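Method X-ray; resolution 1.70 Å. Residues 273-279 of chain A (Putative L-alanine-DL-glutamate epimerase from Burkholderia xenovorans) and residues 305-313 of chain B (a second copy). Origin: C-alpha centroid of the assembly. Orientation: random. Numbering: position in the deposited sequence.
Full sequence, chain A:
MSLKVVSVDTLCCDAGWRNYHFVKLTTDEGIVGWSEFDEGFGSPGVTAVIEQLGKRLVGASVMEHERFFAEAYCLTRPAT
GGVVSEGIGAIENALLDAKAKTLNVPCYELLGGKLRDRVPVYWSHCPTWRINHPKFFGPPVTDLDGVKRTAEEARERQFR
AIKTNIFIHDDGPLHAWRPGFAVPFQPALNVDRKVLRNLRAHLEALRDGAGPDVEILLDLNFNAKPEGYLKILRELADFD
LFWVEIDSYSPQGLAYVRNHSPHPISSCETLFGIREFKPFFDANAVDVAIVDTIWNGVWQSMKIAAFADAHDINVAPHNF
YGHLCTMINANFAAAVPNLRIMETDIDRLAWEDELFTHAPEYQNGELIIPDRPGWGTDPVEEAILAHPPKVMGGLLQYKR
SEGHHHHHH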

# COMPACT_ATOMS: atom_id res chain seq x y z
N GLY A 273 -1.78 1.05 25.59
CA GLY A 273 -0.57 1.64 25.07
C GLY A 273 -0.67 2.14 23.66
O GLY A 273 -1.55 1.77 22.91
N ILE A 274 0.28 2.97 23.28
CA ILE A 274 0.34 3.43 21.91
C ILE A 274 0.34 2.23 20.94
O ILE A 274 -0.33 2.27 19.90
N ARG A 275 1.06 1.16 21.28
CA ARG A 275 1.14 0.00 20.38
C ARG A 275 -0.24 -0.55 19.94
O ARG A 275 -0.42 -0.93 18.78
N GLU A 276 -1.20 -0.65 20.87
CA GLU A 276 -2.50 -1.23 20.53
C GLU A 276 -3.40 -0.23 19.81
O GLU A 276 -4.24 -0.63 19.02
N PHE A 277 -3.21 1.07 20.08
CA PHE A 277 -4.02 2.10 19.45
C PHE A 277 -3.57 2.31 18.00
O PHE A 277 -4.39 2.63 17.14
N LYS A 278 -2.27 2.14 17.76
CA LYS A 278 -1.66 2.51 16.50
C LYS A 278 -2.34 1.90 15.27
O LYS A 278 -2.59 2.63 14.32
N PRO A 279 -2.63 0.57 15.25
CA PRO A 279 -3.25 0.05 14.04
C PRO A 279 -4.61 0.70 13.69
O PRO A 279 -4.94 0.83 12.51
N ALA B 305 9.67 10.68 22.44
CA ALA B 305 10.31 9.47 22.95
C ALA B 305 9.33 8.30 23.13
O ALA B 305 9.63 7.15 22.78
N ALA B 306 8.15 8.57 23.69
CA ALA B 306 7.11 7.56 23.84
C ALA B 306 6.66 6.99 22.51
O ALA B 306 6.38 5.78 22.40
N PHE B 307 6.55 7.87 21.51
CA PHE B 307 6.15 7.48 20.16
C PHE B 307 7.20 6.55 19.56
O PHE B 307 6.86 5.48 19.01
N ALA B 308 8.48 6.91 19.70
CA ALA B 308 9.57 6.07 19.25
C ALA B 308 9.56 4.72 19.96
O ALA B 308 9.77 3.68 19.33
N ASP B 309 9.27 4.75 21.26
CA ASP B 309 9.25 3.53 22.05
C ASP B 309 8.26 2.51 21.49
O ASP B 309 8.55 1.30 21.47
N ALA B 310 7.11 2.97 21.02
CA ALA B 310 6.08 2.07 20.47
C ALA B 310 6.50 1.43 19.17
O ALA B 310 6.01 0.34 18.83
N HIS B 311 7.44 2.08 18.46
CA HIS B 311 8.06 1.58 17.24
C HIS B 311 9.36 0.81 17.53
O HIS B 311 10.07 0.43 16.62
N ASP B 312 9.66 0.58 18.81
CA ASP B 312 10.92 -0.05 19.27
C ASP B 312 12.14 0.64 18.66
O ASP B 312 13.08 -0.01 18.22
N ILE B 313 12.12 1.98 18.69
CA ILE B 313 13.24 2.80 18.30
C ILE B 313 13.77 3.53 19.53
O ILE B 313 13.00 4.14 20.25

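Where one helix meets the end of another, small residues admit close apolar contact while a long side chain reaches past them to polar groups at the terminus; the meeting of two copies of this putative epimerase illustrates the principle. The helices cross at 72°, their axes 9.1 Å apart at closest approach. Apolar packing centres on Ile A274, which points toward chain B with chi1 m and chi2 t. Its CG2 lies 3.3 Å from CB of Ala B310, a tight contact, and its CD1 lies 4.3 Å from CB of Ala B306 and 4.2 Å from CA of Phe B307, whose own side chain points away.

The charged contact belongs to Arg A275. It leaves its helix sideways, but an extended m, t, t chain carries the guanidinium across Ala B310, whose CA sits over one face. At the edge, NH2 donates to OD1 of Asp B312 (chi1 m) at 2.8 Å, a hydrogen-bonded salt bridge.

Waters extend this grip. One accepts from Arg A275 NE at 2.6 Å; another accepts from Arg A275 NH1 at 2.6 Å and donates to Asp B309 OD2 at 2.8 Å. Lys A278, chi1 t, brings NZ within 3.5 Å of His B311 CE1, and a third water lies 3.2 Å from Lys A278 NZ and 2.8 Å from His B311 NE2.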

# COMPACT_ATOMS: atom_id res chain seq x y z
CB ILE A 274 1.56 4.32 21.67
CG1 ILE A 274 1.40 5.68 22.37
CG2 ILE A 274 1.82 4.47 20.13
CD1 ILE A 274 2.61 6.55 22.24
CB ARG A 275 1.94 -1.16 20.98
CG ARG A 275 3.42 -0.94 21.11
CD ARG A 275 4.07 -2.20 21.70
NE ARG A 275 5.54 -2.14 21.80
CZ ARG A 275 6.24 -1.65 22.82
NH1 ARG A 275 5.63 -1.14 23.90
NH2 ARG A 275 7.57 -1.66 22.76
CB GLU A 276 -3.21 -1.82 21.74
CG GLU A 276 -2.54 -3.09 22.25
CD GLU A 276 -3.35 -3.81 23.32
OE1 GLU A 276 -4.49 -3.36 23.61
OE2 GLU A 276 -2.83 -4.81 23.89
CB PHE A 277 -3.93 3.43 20.20
CG PHE A 277 -4.81 3.53 21.43
CD1 PHE A 277 -5.96 4.31 21.39
CD2 PHE A 277 -4.51 2.88 22.62
CE1 PHE A 277 -6.80 4.45 22.52
CE2 PHE A 277 -5.33 3.01 23.74
CZ PHE A 277 -6.48 3.78 23.67
CB LYS A 278 -0.16 2.20 16.52
CG LYS A 278 0.57 2.42 15.19
CD LYS A 278 2.07 2.16 15.34
CE LYS A 278 2.70 1.70 14.04
NZ LYS A 278 2.51 2.70 12.90
CB PRO A 279 -3.43 -1.44 14.34
CG PRO A 279 -2.63 -1.71 15.51
CD PRO A 279 -2.28 -0.49 16.20
CB ALA B 305 11.03 9.76 24.26
CB ALA B 306 5.89 8.13 24.61
CB PHE B 307 5.95 8.75 19.32
CG PHE B 307 5.64 8.49 17.88
CD1 PHE B 307 4.55 7.72 17.50
CD2 PHE B 307 6.39 9.09 16.89
CE1 PHE B 307 4.27 7.54 16.16
CE2 PHE B 307 6.11 8.92 15.57
CZ PHE B 307 5.07 8.11 15.21
CB ALA B 308 10.94 6.78 19.49
CB ASP B 309 8.89 3.88 23.49
CG ASP B 309 9.06 2.73 24.42
OD1 ASP B 309 10.15 2.11 24.38
OD2 ASP B 309 8.09 2.44 25.17
CB ALA B 310 4.72 2.82 20.32
CB HIS B 311 8.41 2.75 16.30
CG HIS B 311 7.23 3.32 15.55
ND1 HIS B 311 6.85 2.83 14.31
CD2 HIS B 311 6.39 4.34 15.83
CE1 HIS B 311 5.82 3.53 13.87
NE2 HIS B 311 5.52 4.45 14.77
CB ASP B 312 10.93 -1.57 19.00
CG ASP B 312 10.04 -2.36 19.94
OD1 ASP B 312 9.83 -1.95 21.10
OD2 ASP B 312 9.54 -3.42 19.51
CB ILE B 313 12.78 3.86 17.25
CG1 ILE B 313 12.31 3.16 15.97
CG2 ILE B 313 13.88 4.88 16.95
CD1 ILE B 313 11.62 4.10 14.98
O HOH W 1 6.77 -2.70 19.58
O HOH W 2 7.70 -0.35 25.32
O HOH W 3 3.42 5.77 13.38